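Local coordinates for protein Beta/alpha-amylase (PDB 3VOC) that hydrolyses alpha-1,4-glucosidic linkages in starch-like polysaccharides, its beta-amylase domain, the part in this chain, releasing successive maltose units from non-reducing ends, at residues P96-L99 with S100-S104; G203-D206 with K207-A211; T214-S218 with L219-N223; E374-K378 with F379-G383; G405-Q408 with Y409-K413. All coordinates share one frame; numbering follows the deposited sequence.

In the fold
All five contacts are local ones along the beta-amylase domain, an eight-stranded parallel TIM barrel, and they follow one another along the chain. Contact 1 lies between strand 92-93 and helix 105-108, beside the calcium site. Contacts 2 and 3 share an outlying excursion between strands 153-156 and 275-279; their centres are about 10 Å apart and they touch. Contacts 4 and 5, with centres about 13 Å apart, also touch, where Ile376 meets Ile410; they flank the last strand, 383-386. The centres of contacts 2 and 5 are about 57 Å apart. Contacts 2 and 3 thus form one outlying unit, while contacts 4 and 5 lie where the last strand joins its helices.

Contact 1. Residues P96-L99 with S100-S104; sequences PSWL and SSKGS
Trp98 brings the CE3 edge of its indole up to CG of Lys102, 4.0 Å away and near the plane of the ring, so that the aliphatic start of the lysine borders the six-membered ring. Both belong to a short run at the surface whose residues 97 to 101 form a 3-10 turn, and each bond reaches back three residues. Trp98 O is gripped twice by one residue: Ser101 OG comes in at 2.8 Å in the carbonyl plane, on a lone pair, while Ser101 N stands above that plane at 3.0 Å. One residue earlier Ser100 OG reaches Ser97 O at 2.9 Å, almost straight in line with the carbonyl (171°), and the backbone bond from Ser100 N to the same oxygen is only weak. Ser100 and Ser101 can bond back in this way because each OG sits between the backbone N and the carbonyl carbon (chi1 67° and 73°), folded over its own main chain.

The indole of Trp98 also has one face covered, by Pro96 CB and Leu99 CG, both set toward the rim of the ring. Its NE1 donates to Glu48 O, and Glu48 is one of the residues that bind the calcium ion, together with Asp52, Asn53, Gln132 and Glu135. Trp98 touches Asp52 and Gln132 as well, which makes it a second-shell neighbour of the metal. The turn then closes through Lys102 N, which donates to Leu99 O at 2.9 Å, from above the carbonyl plane.

Contact 2. Residues G203-D206 with K207-A211; sequences GSLD and KINAA
Across residues 203-211 the chain turns into helix 205-212, with Ile208 N, Asn209 N and Ala210 N donating to the carbonyl oxygens of Ser204, Leu205 and Asp206, four residues back in each case. The middle bond, from Asn209 N to Leu205 O, is the straightest of the three, 2.9 Å long with an angle of 173°. Ser204 is the N-cap: its OG accepts from Lys207 N at 3.2 Å and so satisfies an amide of the first turn. With chi1 at 65°, OG is tucked between its own N and carbonyl carbon, within range of that N-H. The same oxygen lies 3.6 Å from Lys207 CB, and the lysine then runs on extended. Replacing Ser204 by an alanine would remove the capping oxygen and is likely to leave Lys207 N without its side-chain acceptor at the start of the helix. Just before Ser204, Gly203 is the first residue after helix 188-202 to leave helical angles, with phi 108°.

On another side of the helix, Asn209 OD1 bonds Thr214 OG1 and its ND2 bonds Leu216 O, so both ends of the amide are held by the chain that follows. Leu205 packs on Leu216 and Leu219. Buried Ile208 lies between helix 188-202, on Met198 and Tyr202, and the following loop, on Leu219 and Ile222.

Contact 3. Residues T214-S218 with L219-N223; sequences TKLTS and LSQIN
Gln221 and Thr217 carry the polar part of this contact, in which the glutamine side chain reaches back across a turn. Three donors converge on Gln221 OE1. Thr217 N approaches close to the amide plane at a short 2.6 Å, whereas Thr217 OG1 and Ser218 N, each 3.2 Å away, stand well out of that plane. Beyond CG the Gln221 chain is extended (chi2 173°), which carries the amide to the backbone of 217 and 218, where the three donors hold OE1 in place.

Two further bonds sit at the start of the 3-10 turn 219-221. Gln221 N donates to Ser218 O at 3.0 Å. Ser218 OG and Ser220 OG share a 2.7 Å bond in which either may donate.

The apolar part is Leu216 on Ile222, crossing at about a right angle with CD1 to CG1 at 3.5 Å; Leu216 CD2 also lies alongside Gln221 CB, 3.8 Å away.

Ile222 meets Trp212 of helix 205-212, a helix that Leu216 also touches. Leu219 and Ile222 rest on Asn199 and Phe194 of helix 188-202, and Ile222 O accepts from Arg195 NE of that helix before the chain runs on to helix 240-268.

Contact 4. Residues E374-K378 with F379-G383; sequences EKITK and FGYHG
The end of helix 367-378 is closed here by a turn through Gly380, in which Tyr381 N donates to Ile376 O, five residues back, at 3.1 Å. The N-H meets that oxygen in the carbonyl plane, on a lone pair. Gly380 has left-handed helical angles (phi 61°), a conformation that favours glycine, and this turns the chain out of the helix. Before it, Phe379 N still bonds Lys375 O, four residues back, at 3.1 Å.

Phe379 folds its ring back over the helix end. Lys378 CB lies over one face in a CH-pi contact, 4.0 Å from the ring centroid and somewhat toward the rim, while ring atom CD2 comes to 3.3 Å from Lys375 O. The ring also touches Asp343, Ser346 and Ser347 of helix 338-352. A serine in place of Phe379 would probably leave Lys378 CB without its aromatic cover and open a gap against that helix. Tyr381 CB packs on Ile376 CG2 at 3.8 Å, the two side chains crossing at about a right angle, and Phe379 CB sits in plane at the edge of the Tyr381 ring.

Along the helix, Glu374 OE1 is shared by two lysines that come from opposite faces of the carboxylate, Lys375 NZ at 2.9 Å and Lys378 NZ at 2.7 Å. The three charged side chains form a salt-bridge network, extended by Lys371 at Glu374 OE2 and by Asp343 at Lys375.

Tyr381 OH bonds Ser346 of helix 338-352, its side chain lies against Leu356 of strand 356-359, and the chain then enters strand 383-386, the last of the barrel.

Contact 5. Residues G405-Q408 with Y409-K413; sequences GFKQ and YIISK
Phe406 and Ile411 lead this contact within helix 403-411, the last helix of the TIM barrel, which widens into a pi-type turn at 409-411. Two residues of that turn meet the Phe406 ring: Ile410 CB lies 3.7 Å from CE1, and Ile411 CG1 lies 3.7 Å from CE2, each isoleucine crossing the phenylalanine at about a right angle. With chi1 at -178°, CG of Phe406 stands opposite the backbone N, and the end of the ring is thereby brought close to the residues four and five positions on. The ring is buried, reaching Phe384 and Leu386 of strand 383-386 and Ala8 and Val10 of strand 7-11. Phe406 thus spans the last and first strands of the barrel, while Ile411 rests on Ala8 of the first.

The widening shows in the backbone. Phe406 O accepts from Ile410 N at 2.9 Å and from Ile411 N at 3.1 Å, the two donors standing on opposite faces of its carbonyl plane, and Lys407 O takes Ser412 N, five residues on.

Tyr409 is the third residue of weight. Its N donates to Gly405 O at 2.9 Å, and the same oxygen sits at the edge of its ring, 3.3 Å from CD2. The ring itself leans on Phe369, Gln370 and Glu373 of helix 367-378. Lys413 NZ, salt-bridged to Glu373, donates to Tyr409 O at 2.7 Å, and Ser412 OG donates to Gln408 O over a short 2.6 Å, from well above its carbonyl plane.

Contact 1. Residues P96-L99 with S100-S104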
# COMPACT_ATOMS: atom_id res chain seq x y z
N PRO A 96 -7.36 -11.03 -11.68
CA PRO A 96 -7.86 -11.70 -12.88
C PRO A 96 -7.68 -13.22 -12.79
O PRO A 96 -6.57 -13.70 -12.51
CB PRO A 96 -6.98 -11.10 -13.98
CG PRO A 96 -6.72 -9.68 -13.50
CD PRO A 96 -6.50 -9.87 -12.01
N SER A 97 -8.76 -13.96 -12.99
CA SER A 97 -8.74 -15.39 -12.72
C SER A 97 -7.81 -16.20 -13.61
O SER A 97 -7.32 -17.26 -13.18
CB SER A 97 -10.16 -15.96 -12.76
OG SER A 97 -10.69 -15.81 -14.06
N TRP A 98 -7.55 -15.73 -14.83
CA TRP A 98 -6.68 -16.43 -15.79
C TRP A 98 -5.21 -16.44 -15.35
O TRP A 98 -4.40 -17.24 -15.87
CB TRP A 98 -6.81 -15.83 -17.20
CG TRP A 98 -6.69 -14.33 -17.20
CD1 TRP A 98 -7.71 -13.43 -17.20
CD2 TRP A 98 -5.49 -13.58 -17.15
NE1 TRP A 98 -7.21 -12.14 -17.18
CE2 TRP A 98 -5.85 -12.21 -17.14
CE3 TRP A 98 -4.13 -13.92 -17.14
CZ2 TRP A 98 -4.90 -11.19 -17.10
CZ3 TRP A 98 -3.19 -12.90 -17.09
CH2 TRP A 98 -3.58 -11.55 -17.07
N LEU A 99 -4.85 -15.57 -14.41
CA LEU A 99 -3.46 -15.52 -13.91
C LEU A 99 -2.99 -16.88 -13.39
O LEU A 99 -1.82 -17.24 -13.56
CB LEU A 99 -3.28 -14.45 -12.82
CG LEU A 99 -3.16 -13.00 -13.32
CD1 LEU A 99 -3.49 -12.00 -12.21
CD2 LEU A 99 -1.75 -12.72 -13.89
N SER A 100 -3.91 -17.62 -12.79
CA SER A 100 -3.64 -18.94 -12.22
C SER A 100 -3.13 -19.94 -13.25
O SER A 100 -2.48 -20.92 -12.90
CB SER A 100 -4.92 -19.49 -11.57
OG SER A 100 -5.91 -19.75 -12.57
N SER A 101 -3.44 -19.69 -14.52
CA SER A 101 -3.03 -20.60 -15.58
C SER A 101 -1.72 -20.14 -16.24
O SER A 101 -1.24 -20.76 -17.18
CB SER A 101 -4.16 -20.77 -16.60
OG SER A 101 -4.31 -19.61 -17.40
N LYS A 102 -1.12 -19.07 -15.71
CA LYS A 102 0.09 -18.47 -16.31
C LYS A 102 1.41 -18.71 -15.54
O LYS A 102 2.49 -18.44 -16.06
CB LYS A 102 -0.12 -16.96 -16.55
CG LYS A 102 -1.20 -16.63 -17.57
CD LYS A 102 -0.81 -17.08 -18.98
CE LYS A 102 -1.72 -16.47 -20.05
NZ LYS A 102 -2.93 -17.32 -20.31
N GLY A 103 1.32 -19.20 -14.31
CA GLY A 103 2.52 -19.46 -13.51
C GLY A 103 2.16 -20.36 -12.35
O GLY A 103 0.97 -20.58 -12.09
N SER A 104 3.17 -20.86 -11.63
CA SER A 104 2.89 -21.79 -10.54
C SER A 104 2.35 -21.01 -9.35
O SER A 104 2.82 -19.89 -9.08
CB SER A 104 4.13 -22.61 -10.15
OG SER A 104 4.94 -21.94 -9.22

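Contact 2. Residues G203-D206 with K207-A211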
# COMPACT_ATOMS: atom_id res chain seq x y z
N GLY A 203 28.77 -16.42 -0.68
CA GLY A 203 29.52 -17.17 -1.69
C GLY A 203 29.44 -18.68 -1.62
O GLY A 203 29.68 -19.35 -2.60
N SER A 204 29.09 -19.23 -0.45
CA SER A 204 29.00 -20.68 -0.31
C SER A 204 28.31 -20.99 1.00
O SER A 204 28.18 -20.12 1.84
CB SER A 204 30.38 -21.33 -0.31
OG SER A 204 31.12 -20.91 0.83
N LEU A 205 27.87 -22.23 1.17
CA LEU A 205 27.24 -22.62 2.42
C LEU A 205 28.19 -22.39 3.60
O LEU A 205 27.78 -21.93 4.67
CB LEU A 205 26.85 -24.10 2.34
CG LEU A 205 26.26 -24.69 3.62
CD1 LEU A 205 24.90 -24.08 3.94
CD2 LEU A 205 26.16 -26.17 3.39
N ASP A 206 29.46 -22.69 3.41
CA ASP A 206 30.42 -22.59 4.53
C ASP A 206 30.63 -21.13 4.91
O ASP A 206 30.80 -20.81 6.09
CB ASP A 206 31.74 -23.26 4.17
CG ASP A 206 31.66 -24.79 4.21
OD1 ASP A 206 30.92 -25.34 5.04
OD2 ASP A 206 32.35 -25.44 3.39
N LYS A 207 30.63 -20.25 3.92
CA LYS A 207 30.73 -18.81 4.20
C LYS A 207 29.47 -18.23 4.85
O LYS A 207 29.55 -17.27 5.61
CB LYS A 207 31.18 -18.04 2.96
CG LYS A 207 32.69 -18.26 2.69
CD LYS A 207 33.07 -17.86 1.31
CE LYS A 207 34.58 -17.77 1.15
NZ LYS A 207 34.89 -17.46 -0.28
N ILE A 208 28.32 -18.85 4.56
CA ILE A 208 27.07 -18.50 5.25
C ILE A 208 27.16 -18.90 6.72
O ILE A 208 26.89 -18.09 7.61
CB ILE A 208 25.81 -19.14 4.58
CG1 ILE A 208 25.58 -18.54 3.18
CG2 ILE A 208 24.57 -18.91 5.44
CD1 ILE A 208 24.61 -19.35 2.28
N ASN A 209 27.59 -20.14 6.97
CA ASN A 209 27.85 -20.59 8.34
C ASN A 209 28.84 -19.67 9.07
O ASN A 209 28.64 -19.36 10.25
CB ASN A 209 28.40 -22.03 8.34
CG ASN A 209 27.31 -23.09 8.19
OD1 ASN A 209 26.13 -22.86 8.48
ND2 ASN A 209 27.72 -24.27 7.74
N ALA A 210 29.89 -19.25 8.37
CA ALA A 210 30.90 -18.34 8.95
C ALA A 210 30.27 -17.03 9.42
O ALA A 210 30.61 -16.51 10.48
CB ALA A 210 32.02 -18.06 7.94
N ALA A 211 29.32 -16.52 8.63
CA ALA A 211 28.67 -15.24 8.95
C ALA A 211 27.63 -15.38 10.04
O ALA A 211 27.41 -14.44 10.83
CB ALA A 211 28.02 -14.66 7.71

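Contact 3. Residues T214-S218 with L219-N223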
# COMPACT_ATOMS: atom_id res chain seq x y z
N THR A 214 26.32 -20.69 12.30
CA THR A 214 25.51 -21.88 12.16
C THR A 214 26.37 -23.07 11.73
O THR A 214 27.55 -22.88 11.42
CB THR A 214 24.39 -21.61 11.13
OG1 THR A 214 24.97 -21.02 9.97
CG2 THR A 214 23.35 -20.63 11.72
N LYS A 215 25.78 -24.26 11.71
CA LYS A 215 26.50 -25.49 11.35
C LYS A 215 25.78 -26.26 10.25
O LYS A 215 25.80 -27.50 10.26
CB LYS A 215 26.68 -26.43 12.56
CG LYS A 215 26.99 -25.79 13.89
CD LYS A 215 28.42 -25.32 13.99
CE LYS A 215 28.76 -25.01 15.45
NZ LYS A 215 30.00 -24.22 15.54
N LEU A 216 25.16 -25.55 9.32
CA LEU A 216 24.37 -26.21 8.27
C LEU A 216 25.24 -27.06 7.37
O LEU A 216 26.41 -26.74 7.18
CB LEU A 216 23.59 -25.18 7.45
CG LEU A 216 22.74 -24.26 8.32
CD1 LEU A 216 22.16 -23.16 7.49
CD2 LEU A 216 21.65 -25.02 9.08
N THR A 217 24.68 -28.14 6.85
CA THR A 217 25.39 -29.01 5.89
C THR A 217 24.87 -28.90 4.46
O THR A 217 25.52 -29.38 3.53
CB THR A 217 25.38 -30.50 6.32
OG1 THR A 217 24.03 -30.93 6.53
CG2 THR A 217 26.20 -30.67 7.61
N SER A 218 23.72 -28.24 4.27
CA SER A 218 23.25 -27.94 2.92
C SER A 218 22.45 -26.64 2.88
O SER A 218 21.82 -26.26 3.87
CB SER A 218 22.39 -29.07 2.35
OG SER A 218 21.16 -29.12 3.05
N LEU A 219 22.46 -25.98 1.73
CA LEU A 219 21.69 -24.75 1.52
C LEU A 219 20.21 -24.99 1.81
O LEU A 219 19.51 -24.09 2.27
CB LEU A 219 21.87 -24.24 0.09
CG LEU A 219 23.25 -23.68 -0.30
CD1 LEU A 219 23.38 -23.48 -1.81
CD2 LEU A 219 23.56 -22.36 0.44
N SER A 220 19.75 -26.21 1.56
CA SER A 220 18.35 -26.56 1.77
C SER A 220 17.92 -26.51 3.24
O SER A 220 16.73 -26.46 3.52
CB SER A 220 18.06 -27.94 1.17
OG SER A 220 18.66 -28.95 1.96
N GLN A 221 18.87 -26.48 4.18
CA GLN A 221 18.52 -26.32 5.59
C GLN A 221 18.36 -24.85 6.01
O GLN A 221 18.03 -24.56 7.16
CB GLN A 221 19.56 -26.95 6.50
CG GLN A 221 19.83 -28.41 6.25
CD GLN A 221 21.00 -28.92 7.10
OE1 GLN A 221 22.10 -28.37 7.05
NE2 GLN A 221 20.75 -29.95 7.89
N ILE A 222 18.63 -23.93 5.09
CA ILE A 222 18.39 -22.52 5.37
C ILE A 222 16.90 -22.24 5.21
O ILE A 222 16.31 -22.53 4.17
CB ILE A 222 19.18 -21.60 4.42
CG1 ILE A 222 20.68 -21.78 4.62
CG2 ILE A 222 18.74 -20.12 4.59
CD1 ILE A 222 21.53 -21.12 3.54
N ASN A 223 16.30 -21.68 6.26
CA ASN A 223 14.88 -21.35 6.26
C ASN A 223 14.62 -19.99 6.90
O ASN A 223 15.46 -19.52 7.67
CB ASN A 223 14.12 -22.41 7.05
CG ASN A 223 14.00 -23.70 6.30
OD1 ASN A 223 13.28 -23.78 5.30
ND2 ASN A 223 14.69 -24.73 6.77

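Contact 4. Residues E374-K378 with F379-G383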
# COMPACT_ATOMS: atom_id res chain seq x y z
N GLU A 374 -2.71 18.56 12.38
CA GLU A 374 -1.39 18.61 13.03
C GLU A 374 -0.31 17.97 12.15
O GLU A 374 0.76 18.55 11.93
CB GLU A 374 -1.45 17.97 14.43
CG GLU A 374 -0.09 17.65 15.07
CD GLU A 374 -0.12 16.43 15.99
OE1 GLU A 374 0.93 15.76 16.17
OE2 GLU A 374 -1.19 16.13 16.55
N LYS A 375 -0.60 16.78 11.62
CA LYS A 375 0.37 16.05 10.82
C LYS A 375 0.71 16.75 9.52
O LYS A 375 1.89 16.97 9.21
CB LYS A 375 -0.09 14.59 10.57
CG LYS A 375 -0.28 13.76 11.88
CD LYS A 375 0.91 13.91 12.83
CE LYS A 375 0.81 12.92 14.03
NZ LYS A 375 1.81 13.24 15.12
N ILE A 376 -0.32 17.14 8.76
CA ILE A 376 -0.07 17.75 7.44
C ILE A 376 0.70 19.08 7.55
O ILE A 376 1.48 19.40 6.66
CB ILE A 376 -1.36 17.87 6.55
CG1 ILE A 376 -2.43 18.75 7.21
CG2 ILE A 376 -1.92 16.47 6.25
CD1 ILE A 376 -3.72 18.91 6.37
N THR A 377 0.49 19.83 8.63
CA THR A 377 1.15 21.12 8.83
C THR A 377 2.55 20.98 9.44
O THR A 377 3.44 21.78 9.12
CB THR A 377 0.32 22.11 9.70
OG1 THR A 377 0.03 21.51 10.96
CG2 THR A 377 -0.99 22.51 9.00
N LYS A 378 2.75 20.00 10.32
CA LYS A 378 4.08 19.72 10.89
C LYS A 378 5.05 19.27 9.81
O LYS A 378 6.24 19.59 9.85
CB LYS A 378 4.03 18.64 11.97
CG LYS A 378 3.71 19.13 13.37
CD LYS A 378 3.59 17.95 14.35
CE LYS A 378 3.31 18.42 15.78
NZ LYS A 378 3.13 17.26 16.73
N PHE A 379 4.55 18.52 8.84
CA PHE A 379 5.44 17.82 7.90
C PHE A 379 5.35 18.25 6.45
O PHE A 379 5.90 17.59 5.56
CB PHE A 379 5.27 16.30 8.07
CG PHE A 379 5.59 15.81 9.46
CD1 PHE A 379 6.91 15.83 9.92
CD2 PHE A 379 4.59 15.33 10.30
CE1 PHE A 379 7.23 15.40 11.21
CE2 PHE A 379 4.89 14.90 11.60
CZ PHE A 379 6.22 14.93 12.05
N GLY A 380 4.64 19.34 6.18
CA GLY A 380 4.63 19.88 4.81
C GLY A 380 4.05 18.90 3.79
O GLY A 380 4.57 18.78 2.67
N TYR A 381 2.96 18.23 4.16
CA TYR A 381 2.26 17.32 3.24
C TYR A 381 1.79 18.03 1.97
O TYR A 381 1.41 19.21 2.01
CB TYR A 381 1.09 16.61 3.93
CG TYR A 381 1.50 15.34 4.67
CD1 TYR A 381 0.97 14.10 4.29
CD2 TYR A 381 2.40 15.38 5.74
CE1 TYR A 381 1.32 12.93 4.96
CE2 TYR A 381 2.77 14.20 6.43
CZ TYR A 381 2.22 12.98 6.01
OH TYR A 381 2.57 11.80 6.63
N HIS A 382 1.86 17.31 0.85
CA HIS A 382 1.45 17.83 -0.44
C HIS A 382 0.00 17.45 -0.76
O HIS A 382 -0.60 17.96 -1.68
CB HIS A 382 2.39 17.33 -1.55
CG HIS A 382 3.79 17.84 -1.40
ND1 HIS A 382 4.21 19.04 -1.93
CD2 HIS A 382 4.86 17.33 -0.74
CE1 HIS A 382 5.48 19.23 -1.62
NE2 HIS A 382 5.89 18.21 -0.89
N GLY A 383 -0.56 16.56 0.04
CA GLY A 383 -1.92 16.13 -0.21
C GLY A 383 -2.43 15.34 0.96
O GLY A 383 -1.65 14.79 1.75

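Contact 5. Residues G405-Q408 with Y409-K413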
# COMPACT_ATOMS: atom_id res chain seq x y z
N GLY A 405 -16.26 20.05 9.43
CA GLY A 405 -14.92 19.89 10.02
C GLY A 405 -13.83 19.54 9.01
O GLY A 405 -12.72 20.08 9.06
N PHE A 406 -14.14 18.63 8.08
CA PHE A 406 -13.17 18.30 7.04
C PHE A 406 -12.81 19.58 6.26
O PHE A 406 -11.64 19.87 6.04
CB PHE A 406 -13.69 17.20 6.09
CG PHE A 406 -12.69 16.80 5.02
CD1 PHE A 406 -11.43 16.30 5.37
CD2 PHE A 406 -13.01 16.92 3.67
CE1 PHE A 406 -10.49 15.92 4.39
CE2 PHE A 406 -12.08 16.54 2.66
CZ PHE A 406 -10.81 16.04 3.03
N LYS A 407 -13.83 20.35 5.91
CA LYS A 407 -13.60 21.61 5.21
C LYS A 407 -12.80 22.62 6.04
O LYS A 407 -11.87 23.24 5.55
CB LYS A 407 -14.92 22.22 4.74
CG LYS A 407 -14.74 23.28 3.66
CD LYS A 407 -16.04 24.01 3.37
CE LYS A 407 -15.76 25.23 2.55
NZ LYS A 407 -17.05 25.87 2.26
N GLN A 408 -13.17 22.78 7.31
CA GLN A 408 -12.52 23.79 8.17
C GLN A 408 -11.07 23.46 8.49
O GLN A 408 -10.23 24.34 8.54
CB GLN A 408 -13.31 23.97 9.47
CG GLN A 408 -14.68 24.57 9.22
CD GLN A 408 -15.16 25.46 10.34
OE1 GLN A 408 -14.43 26.34 10.82
NE2 GLN A 408 -16.41 25.26 10.76
N TYR A 409 -10.78 22.18 8.71
CA TYR A 409 -9.44 21.78 9.14
C TYR A 409 -8.50 21.47 7.99
O TYR A 409 -7.30 21.77 8.06
CB TYR A 409 -9.54 20.57 10.06
CG TYR A 409 -9.95 20.93 11.46
CD1 TYR A 409 -9.05 21.56 12.32
CD2 TYR A 409 -11.23 20.64 11.94
CE1 TYR A 409 -9.40 21.91 13.62
CE2 TYR A 409 -11.61 20.99 13.24
CZ TYR A 409 -10.69 21.63 14.07
OH TYR A 409 -11.03 21.96 15.36
N ILE A 410 -9.04 20.87 6.94
CA ILE A 410 -8.21 20.29 5.90
C ILE A 410 -8.34 20.99 4.55
O ILE A 410 -7.32 21.43 3.98
CB ILE A 410 -8.47 18.76 5.72
CG1 ILE A 410 -8.45 18.02 7.07
CG2 ILE A 410 -7.47 18.16 4.72
CD1 ILE A 410 -7.18 18.18 7.90
N ILE A 411 -9.56 21.07 4.02
CA ILE A 411 -9.73 21.68 2.69
C ILE A 411 -9.24 23.12 2.70
O ILE A 411 -8.66 23.59 1.73
CB ILE A 411 -11.20 21.63 2.16
CG1 ILE A 411 -11.73 20.20 2.13
CG2 ILE A 411 -11.29 22.26 0.76
CD1 ILE A 411 -13.17 20.11 1.65
N SER A 412 -9.45 23.81 3.83
CA SER A 412 -9.06 25.23 3.99
C SER A 412 -7.56 25.48 3.86
O SER A 412 -7.15 26.64 3.67
CB SER A 412 -9.55 25.76 5.34
OG SER A 412 -8.89 25.06 6.39
N LYS A 413 -6.75 24.43 3.95
CA LYS A 413 -5.30 24.55 3.79
C LYS A 413 -4.87 24.68 2.33
O LYS A 413 -3.73 25.06 2.05
CB LYS A 413 -4.56 23.37 4.44
CG LYS A 413 -4.82 23.21 5.94
CD LYS A 413 -4.40 24.45 6.74
CE LYS A 413 -4.48 24.20 8.24
NZ LYS A 413 -5.90 24.03 8.70